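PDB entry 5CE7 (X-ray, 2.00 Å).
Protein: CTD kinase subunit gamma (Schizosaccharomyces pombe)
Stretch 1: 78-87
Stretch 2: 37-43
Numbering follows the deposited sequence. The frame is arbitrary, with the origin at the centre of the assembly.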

# COMPACT_ATOMS: atom_id res chain seq x y z
N GLY A 78 7.17 9.47 -10.08
CA GLY A 78 6.06 8.76 -10.69
C GLY A 78 6.06 7.31 -10.27
O GLY A 78 6.34 6.99 -9.11
N GLY A 79 5.77 6.42 -11.22
CA GLY A 79 5.84 5.00 -10.96
C GLY A 79 4.89 4.56 -9.86
O GLY A 79 3.69 4.85 -9.93
N TYR A 80 5.42 3.86 -8.86
CA TYR A 80 4.59 3.38 -7.75
C TYR A 80 3.78 4.51 -7.10
O TYR A 80 2.62 4.33 -6.74
CB TYR A 80 5.44 2.66 -6.69
CG TYR A 80 6.20 1.45 -7.21
CD1 TYR A 80 5.53 0.31 -7.65
CD2 TYR A 80 7.59 1.45 -7.24
CE1 TYR A 80 6.23 -0.79 -8.12
CE2 TYR A 80 8.30 0.35 -7.69
CZ TYR A 80 7.62 -0.76 -8.14
OH TYR A 80 8.33 -1.85 -8.61
N LEU A 81 4.40 5.68 -6.97
CA LEU A 81 3.75 6.82 -6.34
C LEU A 81 2.48 7.25 -7.07
O LEU A 81 1.46 7.53 -6.44
CB LEU A 81 4.72 8.01 -6.23
CG LEU A 81 5.92 7.79 -5.31
CD1 LEU A 81 7.02 8.78 -5.61
CD2 LEU A 81 5.47 7.88 -3.85
N ASN A 82 2.53 7.29 -8.40
CA ASN A 82 1.34 7.64 -9.19
C ASN A 82 0.27 6.55 -9.14
O ASN A 82 -0.92 6.85 -9.14
CB ASN A 82 1.71 7.92 -10.66
CG ASN A 82 2.42 9.26 -10.83
OD1 ASN A 82 2.49 10.07 -9.90
ND2 ASN A 82 2.94 9.51 -12.03
N MSE A 83 0.70 5.29 -9.11
CA MSE A 83 -0.26 4.19 -9.07
C MSE A 83 -0.99 4.13 -7.74
O MSE A 83 -2.20 3.94 -7.67
CB MSE A 83 0.44 2.86 -9.33
CG MSE A 83 1.19 2.81 -10.65
SE MSE A 83 2.16 1.10 -10.79
CE MSE A 83 1.01 0.22 -12.08
N ILE A 84 -0.24 4.30 -6.66
CA ILE A 84 -0.83 4.27 -5.32
C ILE A 84 -1.76 5.46 -5.09
O ILE A 84 -2.83 5.32 -4.50
CB ILE A 84 0.28 4.19 -4.25
CG1 ILE A 84 0.87 2.78 -4.23
CG2 ILE A 84 -0.24 4.61 -2.89
CD1 ILE A 84 2.35 2.69 -3.78
N SER A 85 -1.34 6.63 -5.59
CA SER A 85 -2.16 7.83 -5.50
C SER A 85 -3.49 7.66 -6.24
O SER A 85 -4.56 7.98 -5.71
CB SER A 85 -1.40 9.02 -6.08
OG SER A 85 -2.04 10.23 -5.72
N ARG A 86 -3.42 7.17 -7.48
CA ARG A 86 -4.61 6.93 -8.29
C ARG A 86 -5.54 5.94 -7.60
O ARG A 86 -6.76 6.09 -7.64
CB ARG A 86 -4.21 6.36 -9.66
CG ARG A 86 -5.37 5.83 -10.50
CD ARG A 86 -4.89 4.91 -11.64
NE ARG A 86 -4.38 3.64 -11.14
CZ ARG A 86 -3.36 2.96 -11.68
NH1 ARG A 86 -2.72 3.43 -12.74
NH2 ARG A 86 -2.98 1.81 -11.14
N ASP A 87 -4.96 4.95 -6.94
CA ASP A 87 -5.76 3.85 -6.39
C ASP A 87 -6.04 3.96 -4.91
O ASP A 87 -6.48 2.98 -4.30
CB ASP A 87 -5.09 2.50 -6.68
CG ASP A 87 -5.01 2.18 -8.17
OD1 ASP A 87 -5.66 2.89 -8.97
OD2 ASP A 87 -4.32 1.23 -8.54
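Stretch 2, residues 37-43: LEEDLYS

Stretch 2 is helical from Glu38 to Ser43, with the i to i+4 bonds Leu41 N to Leu37 O (2.9 Å), Tyr42 N to Glu38 O (2.7 Å) and Ser43 N to Glu39 O (3.1 Å). It runs in broadly the same direction as helix 80-86: the N-to-C axes meet at 40° (signed crossing angle -40°) and approach to 11.1 Å, a spacing bridged by long side chains. The backbones are nearest where Tyr80 CA lies 6.8 Å from Glu38 CA, and the two stretches together bury 478 Å².

Leu37, at the N-cap position, makes no contact with stretch 1. Glu38 points toward it with chi1 p and chi2 t, bringing OE1 to 3.3 Å from Gly79 CA. A CB on Gly79 would fall 2.7 Å from Glu38 OE1, and the positive phi of Gly79 (61°) separately favours glycine. Tyr80 OH also reaches Glu38 CA at 3.5 Å. Glu39 starts away from stretch 1, but its end returns, placing OE2 3.2 Å from Met83 CE; a water donates to Glu39 OE2 at 2.8 Å and accepts a weak bond from Arg86 NH1 at 3.5 Å. Asp40 points away and touches nothing in stretch 1. Leu41 points toward it, with CD2 3.6 Å from Tyr80 OH.

Tyr42 (chi1 t) has the largest covered area, 134 Å². Selenomethionine Met83 lays CB over one ring face, 3.8 Å from the Tyr42 ring centroid and 10° off the normal, while its SE sits obliquely, 4.1 Å from that centroid. Ile84 CG1 packs 3.9 Å from Tyr42 CE1. At the ring's far end Tyr42 OH donates to Asp87 OD2 at 2.6 Å. That carboxylate is also held by Arg86, whose NE salt-bridges Asp87 OD1 at 2.6 Å and whose NH2 donates to Asp87 OD2 at 3.0 Å. Ser43 points sideways, without contact.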

# COMPACT_ATOMS: atom_id res chain seq x y z
N LEU A 37 10.01 -3.30 -13.67
CA LEU A 37 8.94 -4.28 -13.53
C LEU A 37 7.77 -3.72 -12.71
O LEU A 37 6.95 -4.48 -12.23
CB LEU A 37 9.46 -5.56 -12.85
CG LEU A 37 10.50 -6.51 -13.50
CD1 LEU A 37 10.51 -6.47 -15.05
CD2 LEU A 37 11.89 -6.27 -12.96
N GLU A 38 7.68 -2.40 -12.57
CA GLU A 38 6.68 -1.77 -11.67
C GLU A 38 5.24 -2.24 -11.91
O GLU A 38 4.48 -2.46 -10.97
CB GLU A 38 6.79 -0.24 -11.71
CG GLU A 38 6.55 0.40 -13.07
CD GLU A 38 6.88 1.90 -13.10
OE1 GLU A 38 7.47 2.41 -12.12
OE2 GLU A 38 6.56 2.56 -14.09
N GLU A 39 4.85 -2.42 -13.16
CA GLU A 39 3.50 -2.86 -13.45
C GLU A 39 3.26 -4.27 -12.93
O GLU A 39 2.23 -4.54 -12.33
CB GLU A 39 3.22 -2.78 -14.95
CG GLU A 39 3.60 -1.45 -15.56
CD GLU A 39 2.40 -0.61 -15.94
OE1 GLU A 39 1.85 -0.84 -17.04
OE2 GLU A 39 2.01 0.27 -15.15
N ASP A 40 4.23 -5.16 -13.16
CA ASP A 40 4.14 -6.54 -12.69
C ASP A 40 4.08 -6.56 -11.17
O ASP A 40 3.25 -7.26 -10.57
CB ASP A 40 5.37 -7.35 -13.12
CG ASP A 40 5.46 -7.53 -14.63
OD1 ASP A 40 5.96 -6.60 -15.31
OD2 ASP A 40 5.07 -8.61 -15.12
N LEU A 41 5.00 -5.83 -10.56
CA LEU A 41 5.15 -5.81 -9.12
C LEU A 41 3.96 -5.16 -8.43
O LEU A 41 3.51 -5.65 -7.40
CB LEU A 41 6.46 -5.13 -8.72
CG LEU A 41 7.68 -6.05 -8.54
CD1 LEU A 41 7.61 -7.35 -9.34
CD2 LEU A 41 9.02 -5.34 -8.70
N TYR A 42 3.45 -4.07 -9.00
CA TYR A 42 2.25 -3.43 -8.46
C TYR A 42 1.06 -4.40 -8.49
O TYR A 42 0.21 -4.40 -7.59
CB TYR A 42 1.94 -2.13 -9.21
CG TYR A 42 0.80 -1.35 -8.60
CD1 TYR A 42 0.93 -0.76 -7.34
CD2 TYR A 42 -0.42 -1.23 -9.26
CE1 TYR A 42 -0.12 -0.06 -6.77
CE2 TYR A 42 -1.48 -0.53 -8.69
CZ TYR A 42 -1.31 0.05 -7.45
OH TYR A 42 -2.36 0.73 -6.89
N SER A 43 1.00 -5.25 -9.52
CA SER A 43 -0.06 -6.24 -9.61
C SER A 43 0.14 -7.34 -8.57
O SER A 43 -0.83 -7.95 -8.12
CB SER A 43 -0.15 -6.85 -11.02
OG SER A 43 -0.71 -5.92 -11.91
O HOH W 1 -0.26 1.87 -14.61